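Local coordinates for glucokinase (Leishmania braziliensis MHOM/BR/75/M2904, PDB 6EDI), which probably phosphorylates D-glucose at the expense of ATP, as a glucokinase of the actin-like ATPase clan, at residues V323-A335 with Y359-L373. Sequence-based numbering, arbitrary orientation.
Sequences VDRLYKNLIGLTA and YFEKPENVKRLQARL
Helices 323-335 and 363-373 run in roughly the same direction, crossing at -40° with 8.7 Å between their axes, while residues 359-361 pack two aromatic side chains against the start of the first helix. With CG anti to its backbone N (chi1 178°), Y359 extends toward that helix, and its OH donates to D324 OD1 at 2.5 Å, on the anti lone pair of the carboxylate. The Y359 ring also meets V323 CG1 and, obliquely, the Y327 ring. F360 turns its edge toward the face of Y327, CZ lying over the ring centre, 3.6 Å above its plane; Y327 OH bonds N356. N365 ND2 ties back to Y359 O (3.0 Å) in the carbonyl plane, linking Y359 to the helix that follows. Farther along, L369 CD2 nestles against Y327 CB and I331 CG1, and L373 CD1 lies 3.6 Å from A335 CA. R372, bent at chi2, lays one guanidinium face over G332 CA. F390 of strand 389-393 touches I331 and L373; W182 of strand 178-182 touches L369 and L373. Apolar and aromatic packing thus joins the helices beside the second large sheet, and the long salt bridge from K328 NZ to D324 OD1 probably favours the ionised carboxylate that accepts the tyrosine hydroxyl.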
ATOM      1  N   VAL A 323     -24.154  17.242  -1.458  1.00 33.17           N
ATOM      2  CA  VAL A 323     -23.978  15.805  -1.216  1.00 31.97           C
ATOM      3  C   VAL A 323     -23.452  15.106  -2.458  1.00 33.45           C
ATOM      4  O   VAL A 323     -22.552  14.257  -2.378  1.00 32.89           O
ATOM      5  CB  VAL A 323     -25.295  15.140  -0.773  1.00 35.98           C
ATOM      6  CG1 VAL A 323     -25.173  13.625  -0.785  1.00 36.16           C
ATOM      7  CG2 VAL A 323     -25.653  15.596   0.605  1.00 31.79           C
ATOM      8  N   ASP A 324     -24.026  15.447  -3.606  1.00 31.81           N
ATOM      9  CA  ASP A 324     -23.605  14.848  -4.870  1.00 36.52           C
ATOM     10  C   ASP A 324     -22.126  15.129  -5.125  1.00 34.89           C
ATOM     11  O   ASP A 324     -21.377  14.214  -5.472  1.00 32.04           O
ATOM     12  CB  ASP A 324     -24.457  15.376  -6.028  1.00 36.49           C
ATOM     13  CG  ASP A 324     -24.126  14.715  -7.355  1.00 41.08           C
ATOM     14  OD1 ASP A 324     -24.111  13.463  -7.439  1.00 39.68           O
ATOM     15  OD2 ASP A 324     -23.880  15.462  -8.326  1.00 48.10           O
ATOM     16  N   ARG A 325     -21.705  16.384  -4.945  1.00 33.74           N
ATOM     17  CA  ARG A 325     -20.297  16.731  -5.113  1.00 32.48           C
ATOM     18  C   ARG A 325     -19.413  16.001  -4.102  1.00 31.32           C
ATOM     19  O   ARG A 325     -18.289  15.587  -4.427  1.00 29.84           O
ATOM     20  CB  ARG A 325     -20.066  18.250  -5.039  1.00 32.70           C
ATOM     21  CG  ARG A 325     -18.652  18.644  -5.479  1.00 29.05           C
ATOM     22  CD  ARG A 325     -18.290  20.103  -5.256  1.00 33.76           C
ATOM     23  NE  ARG A 325     -19.150  21.030  -5.990  1.00 30.55           N
ATOM     24  CZ  ARG A 325     -19.004  21.344  -7.268  1.00 32.63           C
ATOM     25  NH1 ARG A 325     -18.033  20.792  -7.992  1.00 38.01           N
ATOM     26  NH2 ARG A 325     -19.839  22.195  -7.836  1.00 34.37           N
ATOM     27  N   LEU A 326     -19.926  15.832  -2.887  1.00 30.34           N
ATOM     28  CA  LEU A 326     -19.199  15.139  -1.824  1.00 30.70           C
ATOM     29  C   LEU A 326     -18.809  13.734  -2.265  1.00 29.30           C
ATOM     30  O   LEU A 326     -17.638  13.368  -2.224  1.00 26.63           O
ATOM     31  CB  LEU A 326     -20.037  15.055  -0.535  1.00 29.57           C
ATOM     32  CG  LEU A 326     -19.227  14.757   0.739  1.00 29.90           C
ATOM     33  CD1 LEU A 326     -18.448  15.988   1.190  1.00 28.55           C
ATOM     34  CD2 LEU A 326     -20.083  14.223   1.886  1.00 35.47           C
ATOM     35  N   TYR A 327     -19.796  12.951  -2.688  1.00 28.54           N
ATOM     36  CA  TYR A 327     -19.533  11.592  -3.121  1.00 33.57           C
ATOM     37  C   TYR A 327     -18.872  11.477  -4.495  1.00 29.43           C
ATOM     38  O   TYR A 327     -18.173  10.500  -4.777  1.00 29.73           O
ATOM     39  CB  TYR A 327     -20.813  10.771  -3.030  1.00 31.12           C
ATOM     40  CG  TYR A 327     -21.190  10.542  -1.596  1.00 35.74           C
ATOM     41  CD1 TYR A 327     -20.253  10.059  -0.687  1.00 37.25           C
ATOM     42  CD2 TYR A 327     -22.464  10.842  -1.132  1.00 35.08           C
ATOM     43  CE1 TYR A 327     -20.584   9.855   0.637  1.00 37.41           C
ATOM     44  CE2 TYR A 327     -22.802  10.648   0.192  1.00 35.96           C
ATOM     45  CZ  TYR A 327     -21.854  10.152   1.067  1.00 38.06           C
ATOM     46  OH  TYR A 327     -22.179   9.949   2.379  1.00 41.88           O
ATOM     47  N   LYS A 328     -19.082  12.464  -5.355  1.00 28.81           N
ATOM     48  CA  LYS A 328     -18.375  12.464  -6.631  1.00 30.52           C
ATOM     49  C   LYS A 328     -16.874  12.537  -6.368  1.00 31.43           C
ATOM     50  O   LYS A 328     -16.087  11.844  -7.010  1.00 28.42           O
ATOM     51  CB  LYS A 328     -18.840  13.622  -7.517  1.00 30.55           C
ATOM     52  CG  LYS A 328     -20.136  13.326  -8.282  1.00 34.78           C
ATOM     53  CD  LYS A 328     -20.331  14.294  -9.456  1.00 34.62           C
ATOM     54  CE  LYS A 328     -21.671  14.080 -10.156  1.00 36.98           C
ATOM     55  NZ  LYS A 328     -21.974  12.640 -10.368  1.00 43.52           N
ATOM     56  N   ASN A 329     -16.493  13.363  -5.396  1.00 28.54           N
ATOM     57  CA  ASN A 329     -15.094  13.498  -5.002  1.00 28.19           C
ATOM     58  C   ASN A 329     -14.542  12.381  -4.114  1.00 31.57           C
ATOM     59  O   ASN A 329     -13.358  12.026  -4.223  1.00 29.58           O
ATOM     60  CB  ASN A 329     -14.862  14.870  -4.381  1.00 28.20           C
ATOM     61  CG  ASN A 329     -14.737  15.944  -5.442  1.00 30.62           C
ATOM     62  OD1 ASN A 329     -14.121  15.713  -6.485  1.00 33.71           O
ATOM     63  ND2 ASN A 329     -15.335  17.103  -5.202  1.00 30.11           N
ATOM     64  N   LEU A 330     -15.384  11.826  -3.245  1.00 27.27           N
ATOM     65  CA  LEU A 330     -14.994  10.605  -2.550  1.00 28.83           C
ATOM     66  C   LEU A 330     -14.622   9.537  -3.586  1.00 26.30           C
ATOM     67  O   LEU A 330     -13.581   8.885  -3.483  1.00 25.77           O
ATOM     68  CB  LEU A 330     -16.119  10.097  -1.649  1.00 26.46           C
ATOM     69  CG  LEU A 330     -15.786   8.740  -1.009  1.00 29.81           C
ATOM     70  CD1 LEU A 330     -14.687   8.929   0.030  1.00 32.01           C
ATOM     71  CD2 LEU A 330     -17.025   8.098  -0.392  1.00 31.14           C
ATOM     72  N   ILE A 331     -15.467   9.383  -4.599  1.00 24.79           N
ATOM     73  CA  ILE A 331     -15.197   8.424  -5.663  1.00 27.61           C
ATOM     74  C   ILE A 331     -13.949   8.830  -6.469  1.00 26.00           C
ATOM     75  O   ILE A 331     -13.156   7.968  -6.889  1.00 23.01           O
ATOM     76  CB  ILE A 331     -16.448   8.217  -6.567  1.00 28.33           C
ATOM     77  CG1 ILE A 331     -17.544   7.482  -5.788  1.00 28.44           C
ATOM     78  CG2 ILE A 331     -16.089   7.436  -7.820  1.00 28.69           C
ATOM     79  CD1 ILE A 331     -17.142   6.076  -5.382  1.00 27.15           C
ATOM     80  N   GLY A 332     -13.759  10.137  -6.659  1.00 22.54           N
ATOM     81  CA  GLY A 332     -12.549  10.633  -7.311  1.00 29.15           C
ATOM     82  C   GLY A 332     -11.276  10.186  -6.600  1.00 27.23           C
ATOM     83  O   GLY A 332     -10.294   9.802  -7.246  1.00 25.12           O
ATOM     84  N   LEU A 333     -11.300  10.228  -5.265  1.00 24.53           N
ATOM     85  CA  LEU A 333     -10.203   9.695  -4.459  1.00 27.76           C
ATOM     86  C   LEU A 333     -10.055   8.213  -4.738  1.00 27.57           C
ATOM     87  O   LEU A 333      -8.941   7.731  -4.943  1.00 25.27           O
ATOM     88  CB  LEU A 333     -10.442   9.912  -2.959  1.00 27.51           C
ATOM     89  CG  LEU A 333      -9.574   9.078  -2.008  1.00 25.50           C
ATOM     90  CD1 LEU A 333      -8.100   9.454  -2.057  1.00 26.00           C
ATOM     91  CD2 LEU A 333     -10.090   9.181  -0.583  1.00 26.95           C
ATOM     92  N   THR A 334     -11.175   7.488  -4.753  1.00 24.91           N
ATOM     93  CA  THR A 334     -11.105   6.051  -5.043  1.00 22.04           C
ATOM     94  C   THR A 334     -10.621   5.744  -6.455  1.00 24.14           C
ATOM     95  O   THR A 334     -10.132   4.654  -6.716  1.00 24.15           O
ATOM     96  CB  THR A 334     -12.434   5.318  -4.820  1.00 24.45           C
ATOM     97  OG1 THR A 334     -13.403   5.756  -5.785  1.00 25.35           O
ATOM     98  CG2 THR A 334     -12.955   5.551  -3.408  1.00 24.86           C
ATOM     99  N   ALA A 335     -10.768   6.674  -7.390  1.00 26.27           N
ATOM    100  CA  ALA A 335     -10.214   6.401  -8.716  1.00 22.77           C
ATOM    101  C   ALA A 335      -8.698   6.296  -8.599  1.00 22.71           C
ATOM    102  O   ALA A 335      -8.061   5.416  -9.211  1.00 24.76           O
ATOM    103  CB  ALA A 335     -10.609   7.498  -9.705  1.00 23.53           C
ATOM    104  N   TYR A 359     -28.739   8.309  -0.508  1.00 35.56           N
ATOM    105  CA  TYR A 359     -28.062   8.779  -1.712  1.00 37.70           C
ATOM    106  C   TYR A 359     -27.744   7.614  -2.651  1.00 37.29           C
ATOM    107  O   TYR A 359     -27.973   7.693  -3.861  1.00 38.38           O
ATOM    108  CB  TYR A 359     -26.800   9.589  -1.368  1.00 36.39           C
ATOM    109  CG  TYR A 359     -26.047  10.059  -2.600  1.00 35.66           C
ATOM    110  CD1 TYR A 359     -26.444  11.204  -3.287  1.00 39.74           C
ATOM    111  CD2 TYR A 359     -24.954   9.356  -3.086  1.00 33.59           C
ATOM    112  CE1 TYR A 359     -25.773  11.636  -4.430  1.00 37.08           C
ATOM    113  CE2 TYR A 359     -24.271   9.784  -4.236  1.00 34.44           C
ATOM    114  CZ  TYR A 359     -24.692  10.927  -4.898  1.00 37.79           C
ATOM    115  OH  TYR A 359     -24.030  11.363  -6.040  1.00 35.76           O
ATOM    116  N   PHE A 360     -27.237   6.523  -2.095  1.00 36.25           N
ATOM    117  CA  PHE A 360     -26.789   5.413  -2.924  1.00 37.31           C
ATOM    118  C   PHE A 360     -27.926   4.493  -3.349  1.00 41.38           C
ATOM    119  O   PHE A 360     -27.745   3.636  -4.218  1.00 36.61           O
ATOM    120  CB  PHE A 360     -25.736   4.596  -2.196  1.00 38.62           C
ATOM    121  CG  PHE A 360     -24.569   5.397  -1.687  1.00 35.38           C
ATOM    122  CD1 PHE A 360     -23.486   5.676  -2.510  1.00 38.72           C
ATOM    123  CD2 PHE A 360     -24.523   5.805  -0.367  1.00 31.71           C
ATOM    124  CE1 PHE A 360     -22.403   6.394  -2.028  1.00 38.30           C
ATOM    125  CE2 PHE A 360     -23.447   6.524   0.118  1.00 34.69           C
ATOM    126  CZ  PHE A 360     -22.389   6.821  -0.712  1.00 39.46           C
ATOM    127  N   GLU A 361     -29.095   4.658  -2.736  1.00 40.73           N
ATOM    128  CA  GLU A 361     -30.247   3.847  -3.122  1.00 42.02           C
ATOM    129  C   GLU A 361     -30.847   4.276  -4.475  1.00 44.15           C
ATOM    130  O   GLU A 361     -31.603   3.517  -5.089  1.00 46.06           O
ATOM    131  CB  GLU A 361     -31.306   3.837  -2.015  1.00 41.30           C
ATOM    132  CG  GLU A 361     -30.862   3.154  -0.710  1.00 44.80           C
ATOM    133  CD  GLU A 361     -30.752   1.641  -0.835  1.00 53.12           C
ATOM    134  OE1 GLU A 361     -31.360   1.087  -1.776  1.00 59.67           O
ATOM    135  OE2 GLU A 361     -30.065   1.000   0.004  1.00 47.59           O
ATOM    136  N   LYS A 362     -30.484   5.470  -4.947  1.00 40.92           N
ATOM    137  CA  LYS A 362     -30.957   5.968  -6.242  1.00 41.33           C
ATOM    138  C   LYS A 362     -30.055   5.497  -7.372  1.00 38.27           C
ATOM    139  O   LYS A 362     -28.897   5.913  -7.448  1.00 37.32           O
ATOM    140  CB  LYS A 362     -30.984   7.499  -6.263  1.00 42.25           C
ATOM    141  CG  LYS A 362     -31.718   8.162  -5.104  1.00 44.68           C
ATOM    142  CD  LYS A 362     -31.758   9.678  -5.290  1.00 45.90           C
ATOM    143  CE  LYS A 362     -32.380  10.397  -4.090  1.00 50.49           C
ATOM    144  NZ  LYS A 362     -31.478  11.483  -3.586  1.00 53.45           N
ATOM    145  N   PRO A 363     -30.580   4.644  -8.267  1.00 41.07           N
ATOM    146  CA  PRO A 363     -29.744   4.126  -9.358  1.00 40.03           C
ATOM    147  C   PRO A 363     -29.072   5.225 -10.177  1.00 40.60           C
ATOM    148  O   PRO A 363     -27.939   5.037 -10.617  1.00 38.68           O
ATOM    149  CB  PRO A 363     -30.742   3.357 -10.226  1.00 43.24           C
ATOM    150  CG  PRO A 363     -31.778   2.876  -9.251  1.00 39.51           C
ATOM    151  CD  PRO A 363     -31.887   3.963  -8.200  1.00 40.55           C
ATOM    152  N   GLU A 364     -29.742   6.356 -10.369  1.00 43.73           N
ATOM    153  CA  GLU A 364     -29.151   7.437 -11.159  1.00 45.31           C
ATOM    154  C   GLU A 364     -27.862   7.925 -10.506  1.00 39.26           C
ATOM    155  O   GLU A 364     -26.860   8.159 -11.181  1.00 40.03           O
ATOM    156  CB  GLU A 364     -30.131   8.600 -11.314  1.00 46.78           C
ATOM    157  CG  GLU A 364     -30.228   9.156 -12.733  1.00 59.06           C
ATOM    158  CD  GLU A 364     -31.177   8.360 -13.626  1.00 61.74           C
ATOM    159  OE1 GLU A 364     -32.175   8.949 -14.100  1.00 64.63           O
ATOM    160  OE2 GLU A 364     -30.927   7.154 -13.859  1.00 66.41           O
ATOM    161  N   ASN A 365     -27.898   8.076  -9.188  1.00 42.59           N
ATOM    162  CA  ASN A 365     -26.725   8.496  -8.433  1.00 40.63           C
ATOM    163  C   ASN A 365     -25.549   7.521  -8.543  1.00 36.69           C
ATOM    164  O   ASN A 365     -24.412   7.931  -8.777  1.00 39.17           O
ATOM    165  CB  ASN A 365     -27.094   8.714  -6.968  1.00 35.48           C
ATOM    166  CG  ASN A 365     -27.910   9.964  -6.760  1.00 40.93           C
ATOM    167  OD1 ASN A 365     -28.005  10.805  -7.650  1.00 44.40           O
ATOM    168  ND2 ASN A 365     -28.504  10.098  -5.581  1.00 35.15           N
ATOM    169  N   VAL A 366     -25.823   6.234  -8.360  1.00 38.75           N
ATOM    170  CA  VAL A 366     -24.783   5.213  -8.469  1.00 35.53           C
ATOM    171  C   VAL A 366     -24.149   5.227  -9.862  1.00 41.47           C
ATOM    172  O   VAL A 366     -22.925   5.110 -10.004  1.00 34.18           O
ATOM    173  CB  VAL A 366     -25.334   3.818  -8.160  1.00 39.91           C
ATOM    174  CG1 VAL A 366     -24.269   2.764  -8.381  1.00 36.64           C
ATOM    175  CG2 VAL A 366     -25.842   3.767  -6.738  1.00 32.93           C
ATOM    176  N   LYS A 367     -24.998   5.385 -10.878  1.00 38.78           N
ATOM    177  CA  LYS A 367     -24.569   5.475 -12.271  1.00 39.46           C
ATOM    178  C   LYS A 367     -23.618   6.649 -12.464  1.00 39.50           C
ATOM    179  O   LYS A 367     -22.569   6.515 -13.093  1.00 42.03           O
ATOM    180  CB  LYS A 367     -25.798   5.635 -13.172  1.00 44.12           C
ATOM    181  CG  LYS A 367     -25.540   5.439 -14.652  1.00 44.00           C
ATOM    182  CD  LYS A 367     -26.826   5.064 -15.386  1.00 43.40           C
ATOM    183  CE  LYS A 367     -27.335   3.698 -14.937  1.00 48.07           C
ATOM    184  NZ  LYS A 367     -28.458   3.193 -15.781  1.00 58.06           N
ATOM    185  N   ARG A 368     -23.980   7.796 -11.904  1.00 35.54           N
ATOM    186  CA  ARG A 368     -23.154   8.998 -12.015  1.00 40.28           C
ATOM    187  C   ARG A 368     -21.858   8.905 -11.199  1.00 40.09           C
ATOM    188  O   ARG A 368     -20.863   9.548 -11.535  1.00 32.93           O
ATOM    189  CB  ARG A 368     -23.963  10.231 -11.611  1.00 41.70           C
ATOM    190  CG  ARG A 368     -25.179  10.455 -12.505  1.00 45.09           C
ATOM    191  CD  ARG A 368     -24.773  10.481 -13.974  1.00 48.43           C
ATOM    192  NE  ARG A 368     -23.920  11.633 -14.240  1.00 47.22           N
ATOM    193  CZ  ARG A 368     -24.380  12.850 -14.516  1.00 48.16           C
ATOM    194  NH1 ARG A 368     -25.690  13.068 -14.586  1.00 47.56           N
ATOM    195  NH2 ARG A 368     -23.529  13.850 -14.726  1.00 46.89           N
ATOM    196  N   LEU A 369     -21.873   8.113 -10.127  1.00 35.10           N
ATOM    197  CA  LEU A 369     -20.658   7.862  -9.359  1.00 34.07           C
ATOM    198  C   LEU A 369     -19.694   6.989 -10.136  1.00 33.21           C
ATOM    199  O   LEU A 369     -18.491   7.254 -10.158  1.00 33.65           O
ATOM    200  CB  LEU A 369     -20.988   7.195  -8.032  1.00 35.15           C
ATOM    201  CG  LEU A 369     -21.641   8.094  -6.994  1.00 33.47           C
ATOM    202  CD1 LEU A 369     -21.823   7.330  -5.697  1.00 35.28           C
ATOM    203  CD2 LEU A 369     -20.813   9.340  -6.779  1.00 33.36           C
ATOM    204  N   GLN A 370     -20.222   5.938 -10.762  1.00 35.80           N
ATOM    205  CA  GLN A 370     -19.432   5.066 -11.615  1.00 34.32           C
ATOM    206  C   GLN A 370     -18.924   5.878 -12.804  1.00 35.49           C
ATOM    207  O   GLN A 370     -17.822   5.654 -13.305  1.00 30.43           O
ATOM    208  CB  GLN A 370     -20.274   3.860 -12.081  1.00 34.10           C
ATOM    209  CG  GLN A 370     -19.454   2.710 -12.619  1.00 37.25           C
ATOM    210  CD  GLN A 370     -20.283   1.519 -13.073  1.00 38.32           C
ATOM    211  OE1 GLN A 370     -21.444   1.661 -13.463  1.00 40.90           O
ATOM    212  NE2 GLN A 370     -19.674   0.332 -13.050  1.00 38.14           N
ATOM    213  N   ALA A 371     -19.727   6.843 -13.240  1.00 36.58           N
ATOM    214  CA  ALA A 371     -19.308   7.740 -14.315  1.00 36.74           C
ATOM    215  C   ALA A 371     -18.068   8.514 -13.893  1.00 33.10           C
ATOM    216  O   ALA A 371     -17.117   8.671 -14.665  1.00 32.11           O
ATOM    217  CB  ALA A 371     -20.439   8.701 -14.688  1.00 41.47           C
ATOM    218  N   ARG A 372     -18.080   9.003 -12.664  1.00 32.03           N
ATOM    219  CA  ARG A 372     -16.964   9.787 -12.166  1.00 33.14           C
ATOM    220  C   ARG A 372     -15.692   8.954 -12.088  1.00 30.18           C
ATOM    221  O   ARG A 372     -14.624   9.394 -12.529  1.00 29.37           O
ATOM    222  CB  ARG A 372     -17.292  10.347 -10.790  1.00 31.55           C
ATOM    223  CG  ARG A 372     -16.131  11.075 -10.153  1.00 28.85           C
ATOM    224  CD  ARG A 372     -15.620  12.198 -11.044  1.00 30.46           C
ATOM    225  NE  ARG A 372     -14.485  12.884 -10.441  1.00 29.08           N
ATOM    226  CZ  ARG A 372     -13.230  12.462 -10.551  1.00 31.14           C
ATOM    227  NH1 ARG A 372     -12.971  11.352 -11.217  1.00 34.12           N
ATOM    228  NH2 ARG A 372     -12.236  13.138  -9.989  1.00 32.45           N
ATOM    229  N   LEU A 373     -15.806   7.762 -11.505  1.00 29.47           N
ATOM    230  CA  LEU A 373     -14.661   6.859 -11.399  1.00 29.04           C
ATOM    231  C   LEU A 373     -14.026   6.717 -12.766  1.00 30.83           C
ATOM    232  O   LEU A 373     -12.800   6.766 -12.912  1.00 28.96           O
ATOM    233  CB  LEU A 373     -15.121   5.487 -10.903  1.00 31.07           C
ATOM    234  CG  LEU A 373     -14.018   4.503 -10.537  1.00 28.02           C
ATOM    235  CD1 LEU A 373     -13.446   4.883  -9.177  1.00 27.42           C
ATOM    236  CD2 LEU A 373     -14.549   3.080 -10.541  1.00 29.42           C
TER